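Local atomic coordinates of regulator of nonsense transcripts 2 (Homo sapiens, PDB entry 4CEM), a protein that acts in nonsense-mediated mRNA decay, its first MIF4G domain being an array of packed alpha-helices. Residues Lys130-Arg135 / Arg147-Phe152; Ser123-Trp128 / Leu168-Glu173; Ala91-Ala96 / His108-Phe113. All coordinates share one frame; numbering follows the deposited sequence.

Overall arrangement
The three contacts illustrate how side chains at successive helix pairs interlock in a helical-repeat domain. Interactions 1 and 2 share helix 120-137, and their centres lie about 9 Å apart; interaction 3, between helices 86-95 and 103-116, which come before helix 120-137, is centred about 14 Å from each. Trp128 is the common element: its CZ3 packs against Asp149 OD2 of interaction 1 at 3.4 Å, and its CE3 meets Val94 CG1 of interaction 3 at 3.6 Å. Phe152 links interactions 1 and 3, its CZ lying 3.8 Å from Cys110 SG. Along the chain, interaction 3 is complete before either of the others begins, whereas 130-135 and 147-152 both fall between the two segments of interaction 2.

Interaction 1: residues Lys130-Arg135 / Arg147-Phe152; sequences KHFEAR and RTDLRF
The imidazole of His131, the ring of Phe132 and the guanidinium of Arg135 all gather round one oxygen, OD2 of Asp149. That atom meets the two rings obliquely but lies at the edge of the guanidinium, near its plane. The side chains of His131 and Asp149 come from opposite directions, and the carboxylate plane is turned 66° from the imidazole plane. The setting is an antiparallel helical hairpin of the MIF4G fold, a HEAT-like array of helices: 120-137 and 143-158 are consecutive, and the axes of 130-135 and 147-152 run at 154° to one another. The segment axes approach no closer than 13.0 Å, and the gap is spanned by side chains from both helices.

Asp149 supplies about half of the 118 Å² buried here. Its CG stands anti to the carbonyl carbon (chi1 -77°), which carries the carboxylate out to the facing helix. From that helix the His131 ring, swung anti to its own backbone N, brings NE2 to 3.5 Å from Asp149 OD2. Phe132 adds an apolar neighbour, with CE1 4.3 Å from Asp149 OD2, while its ring continues onto Leu146 and Ile153 of helix 143-158.

Asp149 OD1 forms a salt bridge with NZ of Lys145, one turn earlier. Both carboxylate oxygens are hydrogen-bonded just outside the two segments, so His131, Phe132 and Arg135 only surround the OD2 side. Lys145 NZ also bonds to Val94 O, near the C-terminal end of helix 86-95, and so links the acid to that helix. This positive partner would be expected to favour the ionised carboxylate in its buried site. Arg135 adds a looser attraction from a poorly ordered side chain: its NE is 4.5 Å from Asp149 OD2, beyond salt-bridge range.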
loop_
_atom_site.group_PDB
_atom_site.type_symbol
_atom_site.label_atom_id
_atom_site.label_comp_id
_atom_site.label_asym_id
_atom_site.label_seq_id
_atom_site.Cartn_x
_atom_site.Cartn_y
_atom_site.Cartn_z
ATOM N N LYS A 130 0.206 -17.750 -3.786
ATOM C CA LYS A 130 -0.205 -18.744 -2.788
ATOM C C LYS A 130 -0.679 -18.045 -1.518
ATOM O O LYS A 130 -1.708 -18.403 -0.945
ATOM C CB LYS A 130 0.946 -19.699 -2.429
ATOM C CG LYS A 130 1.475 -20.556 -3.575
ATOM C CD LYS A 130 0.487 -21.629 -4.006
ATOM C CE LYS A 130 1.004 -22.397 -5.215
ATOM N NZ LYS A 130 -0.045 -23.267 -5.824
ATOM N N HIS A 131 0.072 -17.039 -1.084
ATOM C CA HIS A 131 -0.253 -16.320 0.142
ATOM C C HIS A 131 -1.615 -15.673 0.077
ATOM O O HIS A 131 -2.336 -15.658 1.071
ATOM C CB HIS A 131 0.833 -15.288 0.444
ATOM C CG HIS A 131 0.612 -14.513 1.720
ATOM N ND1 HIS A 131 1.200 -14.849 2.881
ATOM C CD2 HIS A 131 -0.143 -13.363 1.978
ATOM C CE1 HIS A 131 0.839 -13.967 3.840
ATOM N NE2 HIS A 131 0.014 -13.060 3.283
ATOM N N PHE A 132 -1.992 -15.141 -1.084
ATOM C CA PHE A 132 -3.341 -14.590 -1.257
ATOM C C PHE A 132 -4.389 -15.684 -1.466
ATOM O O PHE A 132 -5.582 -15.407 -1.397
ATOM C CB PHE A 132 -3.396 -13.567 -2.404
ATOM C CG PHE A 132 -2.603 -12.319 -2.139
ATOM C CD1 PHE A 132 -2.840 -11.556 -1.005
ATOM C CD2 PHE A 132 -1.615 -11.905 -3.023
ATOM C CE1 PHE A 132 -2.105 -10.409 -0.753
ATOM C CE2 PHE A 132 -0.877 -10.761 -2.779
ATOM C CZ PHE A 132 -1.123 -10.010 -1.643
ATOM N N GLU A 133 -3.945 -16.916 -1.730
ATOM C CA GLU A 133 -4.834 -18.084 -1.680
ATOM C C GLU A 133 -5.187 -18.360 -0.224
ATOM O O GLU A 133 -6.350 -18.295 0.161
ATOM C CB GLU A 133 -4.172 -19.326 -2.287
ATOM C CG GLU A 133 -5.068 -20.075 -3.244
ATOM C CD GLU A 133 -5.139 -19.377 -4.585
ATOM O OE1 GLU A 133 -4.150 -19.464 -5.346
ATOM O OE2 GLU A 133 -6.173 -18.735 -4.867
ATOM N N ALA A 134 -4.166 -18.644 0.583
ATOM C CA ALA A 134 -4.349 -18.944 2.001
ATOM C C ALA A 134 -5.289 -17.955 2.690
ATOM O O ALA A 134 -6.104 -18.352 3.513
ATOM C CB ALA A 134 -3.004 -18.970 2.708
ATOM N N ARG A 135 -5.173 -16.672 2.351
ATOM C CA ARG A 135 -6.033 -15.636 2.929
ATOM C C ARG A 135 -7.502 -15.829 2.591
ATOM O O ARG A 135 -8.350 -15.750 3.471
ATOM C CB ARG A 135 -5.623 -14.245 2.442
ATOM C CG ARG A 135 -4.415 -13.658 3.148
ATOM C CD ARG A 135 -4.513 -12.139 3.235
ATOM N NE ARG A 135 -3.470 -11.573 4.089
ATOM C CZ ARG A 135 -3.435 -11.671 5.419
ATOM N NH1 ARG A 135 -4.383 -12.322 6.093
ATOM N NH2 ARG A 135 -2.434 -11.113 6.085
ATOM N N ARG A 147 -2.656 -4.409 4.252
ATOM C CA ARG A 147 -2.328 -3.024 3.925
ATOM C C ARG A 147 -0.901 -2.923 3.404
ATOM O O ARG A 147 -0.667 -2.464 2.282
ATOM C CB ARG A 147 -2.500 -2.103 5.131
ATOM C CG ARG A 147 -2.353 -0.637 4.763
ATOM C CD ARG A 147 -2.843 0.300 5.850
ATOM N NE ARG A 147 -1.773 0.583 6.798
ATOM C CZ ARG A 147 -1.673 0.084 8.028
ATOM N NH1 ARG A 147 -2.594 -0.739 8.526
ATOM N NH2 ARG A 147 -0.632 0.427 8.777
ATOM N N THR A 148 0.043 -3.373 4.223
ATOM C CA THR A 148 1.449 -3.339 3.856
ATOM C C THR A 148 1.706 -4.201 2.626
ATOM O O THR A 148 2.399 -3.775 1.701
ATOM C CB THR A 148 2.336 -3.798 5.022
ATOM O OG1 THR A 148 1.956 -3.092 6.206
ATOM C CG2 THR A 148 3.798 -3.511 4.732
ATOM N N ASP A 149 1.133 -5.403 2.610
ATOM C CA ASP A 149 1.312 -6.315 1.483
ATOM C C ASP A 149 0.990 -5.629 0.168
ATOM O O ASP A 149 1.758 -5.714 -0.797
ATOM C CB ASP A 149 0.422 -7.560 1.622
ATOM C CG ASP A 149 0.953 -8.570 2.630
ATOM O OD1 ASP A 149 1.954 -8.273 3.317
ATOM O OD2 ASP A 149 0.359 -9.672 2.730
ATOM N N LEU A 150 -0.151 -4.949 0.130
ATOM C CA LEU A 150 -0.588 -4.289 -1.095
ATOM C C LEU A 150 0.427 -3.226 -1.508
ATOM O O LEU A 150 0.809 -3.145 -2.671
ATOM C CB LEU A 150 -1.979 -3.682 -0.930
ATOM C CG LEU A 150 -2.661 -3.289 -2.245
ATOM C CD1 LEU A 150 -3.054 -4.526 -3.035
ATOM C CD2 LEU A 150 -3.879 -2.412 -1.992
ATOM N N ARG A 151 0.887 -2.429 -0.554
ATOM C CA ARG A 151 1.909 -1.444 -0.855
ATOM C C ARG A 151 3.182 -2.126 -1.333
ATOM O O ARG A 151 3.829 -1.664 -2.279
ATOM C CB ARG A 151 2.223 -0.589 0.365
ATOM C CG ARG A 151 3.424 0.322 0.155
ATOM C CD ARG A 151 3.813 1.021 1.432
ATOM N NE ARG A 151 5.020 1.815 1.251
ATOM C CZ ARG A 151 5.606 2.513 2.221
ATOM N NH1 ARG A 151 5.098 2.515 3.446
ATOM N NH2 ARG A 151 6.704 3.212 1.964
ATOM N N PHE A 152 3.537 -3.219 -0.660
ATOM C CA PHE A 152 4.763 -3.950 -0.955
ATOM C C PHE A 152 4.723 -4.478 -2.395
ATOM O O PHE A 152 5.606 -4.157 -3.185
ATOM C CB PHE A 152 4.948 -5.081 0.059
ATOM C CG PHE A 152 6.341 -5.695 0.095
ATOM C CD1 PHE A 152 7.352 -5.325 -0.789
ATOM C CD2 PHE A 152 6.629 -6.674 1.044
ATOM C CE1 PHE A 152 8.599 -5.919 -0.728
ATOM C CE2 PHE A 152 7.875 -7.268 1.104
ATOM C CZ PHE A 152 8.860 -6.889 0.218
#

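Interaction 2: residues Ser123-Trp128 / Leu168-Glu173; sequences SLLQVW and LSLIYE
Between segments 123-128 and 168-173 the nearest CA atoms are those of Leu125 and Leu170, 8.6 Å apart. The contact is centred on a single methyl group. Leu170 points across the interface from its CB outward, and with CG anti to the backbone N (chi1 -169°) it extends CD2 to two residues three positions apart on the facing helix. Leu125 CD1 lies 4.3 Å from Leu170 CD2; as the other partner, Trp128 offers not its indole but its CB, 4.2 Å from Leu170 CD2. The methyl thus contacts the start of the tryptophan side chain, while the ring turns off into the core. The contact joins non-consecutive helices, 120-137 and 164-181, of the HEAT-like helical array of the MIF4G domain. Helix 143-158 comes between them in the chain, and Trp128 packs on its residues Asp149, Ile153 and Leu156, as well as on Val94 of helix 86-95. Phe162, in the loop leading into helix 164-181, touches Leu124, Leu125 and Trp128 and so adds an aromatic group to the same apolar cluster.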
loop_
_atom_site.group_PDB
_atom_site.type_symbol
_atom_site.label_atom_id
_atom_site.label_comp_id
_atom_site.label_asym_id
_atom_site.label_seq_id
_atom_site.Cartn_x
_atom_site.Cartn_y
_atom_site.Cartn_z
ATOM N N SER A 123 9.821 -17.028 -7.973
ATOM C CA SER A 123 9.492 -17.532 -6.632
ATOM C C SER A 123 8.715 -16.519 -5.798
ATOM O O SER A 123 7.694 -16.869 -5.198
ATOM C CB SER A 123 10.758 -17.924 -5.880
ATOM O OG SER A 123 11.651 -18.602 -6.746
ATOM N N LEU A 124 9.193 -15.273 -5.755
ATOM C CA LEU A 124 8.517 -14.209 -4.988
ATOM C C LEU A 124 7.076 -14.051 -5.458
ATOM O O LEU A 124 6.138 -14.075 -4.654
ATOM C CB LEU A 124 9.263 -12.874 -5.116
ATOM C CG LEU A 124 8.797 -11.737 -4.195
ATOM C CD1 LEU A 124 9.121 -12.049 -2.743
ATOM C CD2 LEU A 124 9.406 -10.397 -4.596
ATOM N N LEU A 125 6.907 -13.908 -6.769
ATOM C CA LEU A 125 5.581 -13.802 -7.362
ATOM C C LEU A 125 4.738 -14.994 -6.960
ATOM O O LEU A 125 3.659 -14.832 -6.396
ATOM C CB LEU A 125 5.679 -13.739 -8.886
ATOM C CG LEU A 125 4.370 -13.739 -9.669
ATOM C CD1 LEU A 125 3.541 -12.517 -9.308
ATOM C CD2 LEU A 125 4.655 -13.798 -11.167
ATOM N N GLN A 126 5.243 -16.191 -7.236
ATOM C CA GLN A 126 4.475 -17.414 -7.015
ATOM C C GLN A 126 4.049 -17.537 -5.549
ATOM O O GLN A 126 2.891 -17.833 -5.261
ATOM C CB GLN A 126 5.271 -18.634 -7.492
ATOM C CG GLN A 126 4.510 -19.949 -7.447
ATOM C CD GLN A 126 4.962 -20.863 -6.314
ATOM O OE1 GLN A 126 3.995 -21.472 -5.623
ATOM N NE2 GLN A 126 6.165 -21.030 -6.069
ATOM N N VAL A 127 4.964 -17.238 -4.634
ATOM C CA VAL A 127 4.675 -17.322 -3.201
ATOM C C VAL A 127 3.698 -16.251 -2.710
ATOM O O VAL A 127 2.949 -16.496 -1.763
ATOM C CB VAL A 127 5.963 -17.267 -2.356
ATOM C CG1 VAL A 127 5.637 -17.393 -0.873
ATOM C CG2 VAL A 127 6.915 -18.373 -2.777
ATOM N N TRP A 128 3.709 -15.071 -3.330
ATOM C CA TRP A 128 2.667 -14.069 -3.067
ATOM C C TRP A 128 1.307 -14.550 -3.505
ATOM O O TRP A 128 0.310 -14.312 -2.820
ATOM C CB TRP A 128 2.962 -12.738 -3.768
ATOM C CG TRP A 128 3.845 -11.792 -2.992
ATOM C CD1 TRP A 128 5.084 -11.295 -3.364
ATOM C CD2 TRP A 128 3.572 -11.189 -1.691
ATOM N NE1 TRP A 128 5.587 -10.459 -2.405
ATOM C CE2 TRP A 128 4.732 -10.351 -1.378
ATOM C CE3 TRP A 128 2.531 -11.260 -0.785
ATOM C CZ2 TRP A 128 4.819 -9.625 -0.202
ATOM C CZ3 TRP A 128 2.626 -10.522 0.395
ATOM C CH2 TRP A 128 3.745 -9.722 0.680
ATOM N N LEU A 168 1.058 -5.840 -12.115
ATOM C CA LEU A 168 -0.184 -5.068 -12.242
ATOM C C LEU A 168 -1.372 -6.004 -12.076
ATOM O O LEU A 168 -2.299 -5.727 -11.310
ATOM C CB LEU A 168 -0.280 -4.335 -13.587
ATOM C CG LEU A 168 0.723 -3.204 -13.843
ATOM C CD1 LEU A 168 0.594 -2.708 -15.276
ATOM C CD2 LEU A 168 0.538 -2.070 -12.847
ATOM N N SER A 169 -1.318 -7.121 -12.792
ATOM C CA SER A 169 -2.338 -8.158 -12.714
ATOM C C SER A 169 -2.556 -8.608 -11.275
ATOM O O SER A 169 -3.686 -8.684 -10.814
ATOM C CB SER A 169 -1.937 -9.347 -13.589
ATOM O OG SER A 169 -2.730 -10.474 -13.297
ATOM N N LEU A 170 -1.472 -8.881 -10.560
ATOM C CA LEU A 170 -1.578 -9.297 -9.167
ATOM C C LEU A 170 -2.227 -8.231 -8.279
ATOM O O LEU A 170 -3.052 -8.558 -7.433
ATOM C CB LEU A 170 -0.206 -9.658 -8.622
ATOM C CG LEU A 170 -0.225 -10.345 -7.261
ATOM C CD1 LEU A 170 -0.608 -11.807 -7.426
ATOM C CD2 LEU A 170 1.129 -10.204 -6.579
ATOM N N ILE A 171 -1.859 -6.963 -8.470
ATOM C CA ILE A 171 -2.451 -5.862 -7.694
ATOM C C ILE A 171 -3.930 -5.684 -8.043
ATOM O O ILE A 171 -4.768 -5.535 -7.158
ATOM C CB ILE A 171 -1.725 -4.515 -7.933
ATOM C CG1 ILE A 171 -0.269 -4.569 -7.480
ATOM C CG2 ILE A 171 -2.406 -3.379 -7.177
ATOM C CD1 ILE A 171 0.583 -3.505 -8.136
ATOM N N TYR A 172 -4.244 -5.694 -9.334
ATOM C CA TYR A 172 -5.633 -5.569 -9.788
ATOM C C TYR A 172 -6.503 -6.615 -9.106
ATOM O O TYR A 172 -7.565 -6.297 -8.576
ATOM C CB TYR A 172 -5.732 -5.723 -11.313
ATOM C CG TYR A 172 -7.051 -5.254 -11.895
ATOM C CD1 TYR A 172 -7.299 -3.897 -12.089
ATOM C CD2 TYR A 172 -8.050 -6.161 -12.252
ATOM C CE1 TYR A 172 -8.502 -3.452 -12.617
ATOM C CE2 TYR A 172 -9.256 -5.724 -12.782
ATOM C CZ TYR A 172 -9.479 -4.365 -12.963
ATOM O OH TYR A 172 -10.667 -3.904 -13.489
ATOM N N GLU A 173 -6.031 -7.859 -9.117
ATOM C CA GLU A 173 -6.714 -8.962 -8.443
ATOM C C GLU A 173 -7.072 -8.644 -6.999
ATOM O O GLU A 173 -8.221 -8.815 -6.593
ATOM C CB GLU A 173 -5.857 -10.233 -8.462
ATOM C CG GLU A 173 -6.328 -11.311 -9.426
ATOM C CD GLU A 173 -5.975 -12.705 -8.933
ATOM O OE1 GLU A 173 -4.829 -12.908 -8.465
ATOM O OE2 GLU A 173 -6.853 -13.591 -8.993
#

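Interaction 3: residues Ala91-Ala96 / His108-Phe113; sequences ASIVEA and HLCSLF
The first torsion of Ile93 (chi1 -69°) turns its two branches so that CG2 lies anti to the backbone N and CG1 anti to the carbonyl carbon, one facing Cys110 and the other leading toward Phe113. The sulfur of the cysteine answers from the facing helix, Cys110 SG coming to 3.9 Å from Ile93 CG2. The longer branch of the isoleucine brings Ile93 CD1 to 4.4 Å from CE2 of Phe113, an oblique approach to the ring. One side chain of helix 86-95 therefore spans residues three apart on helix 103-116, the next helix of the MIF4G domain; the closest CA pair, Ile93 and Cys110, is 8.4 Å apart. Surrounding aromatics extend the cluster. Phe113 stacks on Phe120 of helix 120-137 and meets Phe77 edge-to-face, whereas Phe152 of helix 143-158 touches both Ile93 and Cys110. All three contacting residues are buried, and the atoms that meet are methyl, aromatic carbon and sulfur. The cysteine thus serves here as an apolar neighbour, and the contact rests on dispersion and the exclusion of water more than on any directional bond.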
loop_
_atom_site.group_PDB
_atom_site.type_symbol
_atom_site.label_atom_id
_atom_site.label_comp_id
_atom_site.label_asym_id
_atom_site.label_seq_id
_atom_site.Cartn_x
_atom_site.Cartn_y
_atom_site.Cartn_z
ATOM N N ALA A 91 9.998 -16.951 1.283
ATOM C CA ALA A 91 8.963 -17.213 2.290
ATOM C C ALA A 91 9.085 -16.285 3.499
ATOM O O ALA A 91 8.087 -15.743 3.966
ATOM C CB ALA A 91 9.008 -18.670 2.730
ATOM N N SER A 92 10.305 -16.106 4.004
ATOM C CA SER A 92 10.559 -15.156 5.096
ATOM C C SER A 92 10.094 -13.747 4.716
ATOM O O SER A 92 9.392 -13.089 5.471
ATOM C CB SER A 92 12.048 -15.125 5.441
ATOM O OG SER A 92 12.493 -16.385 5.914
ATOM N N ILE A 93 10.479 -13.309 3.523
ATOM C CA ILE A 93 10.125 -11.980 3.011
ATOM C C ILE A 93 8.607 -11.779 2.927
ATOM O O ILE A 93 8.100 -10.739 3.331
ATOM C CB ILE A 93 10.776 -11.724 1.627
ATOM C CG1 ILE A 93 12.295 -11.571 1.768
ATOM C CG2 ILE A 93 10.185 -10.492 0.959
ATOM C CD1 ILE A 93 13.049 -11.681 0.463
ATOM N N VAL A 94 7.878 -12.764 2.416
ATOM C CA VAL A 94 6.427 -12.616 2.285
ATOM C C VAL A 94 5.702 -12.617 3.640
ATOM O O VAL A 94 4.729 -11.885 3.825
ATOM C CB VAL A 94 5.823 -13.695 1.370
ATOM C CG1 VAL A 94 4.305 -13.572 1.332
ATOM C CG2 VAL A 94 6.406 -13.581 -0.030
ATOM N N GLU A 95 6.180 -13.416 4.586
ATOM C CA GLU A 95 5.538 -13.521 5.903
ATOM C C GLU A 95 5.919 -12.376 6.846
ATOM O O GLU A 95 5.121 -11.979 7.685
ATOM C CB GLU A 95 5.884 -14.862 6.553
ATOM C CG GLU A 95 5.322 -16.075 5.806
ATOM C CD GLU A 95 6.171 -17.341 5.950
ATOM O OE1 GLU A 95 7.246 -17.296 6.603
ATOM O OE2 GLU A 95 5.760 -18.388 5.391
ATOM N N ALA A 96 7.136 -11.860 6.712
ATOM C CA ALA A 96 7.633 -10.798 7.585
ATOM C C ALA A 96 6.619 -9.665 7.784
ATOM O O ALA A 96 5.983 -9.215 6.837
ATOM C CB ALA A 96 8.931 -10.236 7.032
ATOM N N HIS A 108 14.632 -2.881 -1.087
ATOM C CA HIS A 108 16.072 -2.829 -1.348
ATOM C C HIS A 108 16.671 -4.204 -1.326
ATOM O O HIS A 108 17.458 -4.544 -2.205
ATOM C CB HIS A 108 16.782 -1.901 -0.349
ATOM C CG HIS A 108 18.289 -2.081 -0.294
ATOM N ND1 HIS A 108 19.121 -1.535 -1.202
ATOM C CD2 HIS A 108 19.093 -2.758 0.618
ATOM C CE1 HIS A 108 20.388 -1.856 -0.899
ATOM N NE2 HIS A 108 20.372 -2.604 0.219
ATOM N N LEU A 109 16.312 -5.008 -0.321
ATOM C CA LEU A 109 16.842 -6.370 -0.208
ATOM C C LEU A 109 16.307 -7.230 -1.331
ATOM O O LEU A 109 17.043 -8.039 -1.879
ATOM C CB LEU A 109 16.519 -7.013 1.144
ATOM C CG LEU A 109 17.294 -6.448 2.344
ATOM C CD1 LEU A 109 16.794 -7.031 3.663
ATOM C CD2 LEU A 109 18.797 -6.650 2.188
ATOM N N CYS A 110 15.035 -7.045 -1.681
ATOM C CA CYS A 110 14.459 -7.774 -2.811
ATOM C C CYS A 110 15.195 -7.468 -4.130
ATOM O O CYS A 110 15.312 -8.341 -4.995
ATOM C CB CYS A 110 12.963 -7.484 -2.949
ATOM S SG CYS A 110 11.910 -8.236 -1.682
ATOM N N SER A 111 15.715 -6.246 -4.265
ATOM C CA SER A 111 16.453 -5.848 -5.466
ATOM C C SER A 111 17.837 -6.469 -5.524
ATOM O O SER A 111 18.324 -6.798 -6.606
ATOM C CB SER A 111 16.569 -4.323 -5.565
ATOM O OG SER A 111 15.287 -3.720 -5.612
ATOM N N LEU A 112 18.492 -6.624 -4.377
ATOM C CA LEU A 112 19.796 -7.289 -4.364
ATOM C C LEU A 112 19.635 -8.775 -4.726
ATOM O O LEU A 112 20.442 -9.327 -5.469
ATOM C CB LEU A 112 20.493 -7.131 -3.014
ATOM C CG LEU A 112 20.860 -5.721 -2.536
ATOM C CD1 LEU A 112 21.406 -5.794 -1.118
ATOM C CD2 LEU A 112 21.864 -5.063 -3.466
ATOM N N PHE A 113 18.586 -9.411 -4.214
ATOM C CA PHE A 113 18.263 -10.799 -4.577
ATOM C C PHE A 113 18.005 -10.903 -6.069
ATOM O O PHE A 113 18.639 -11.685 -6.769
ATOM C CB PHE A 113 17.019 -11.295 -3.826
ATOM C CG PHE A 113 17.322 -11.999 -2.531
ATOM C CD1 PHE A 113 17.764 -13.319 -2.531
ATOM C CD2 PHE A 113 17.158 -11.353 -1.314
ATOM C CE1 PHE A 113 18.036 -13.978 -1.346
ATOM C CE2 PHE A 113 17.432 -12.006 -0.123
ATOM C CZ PHE A 113 17.871 -13.321 -0.139
#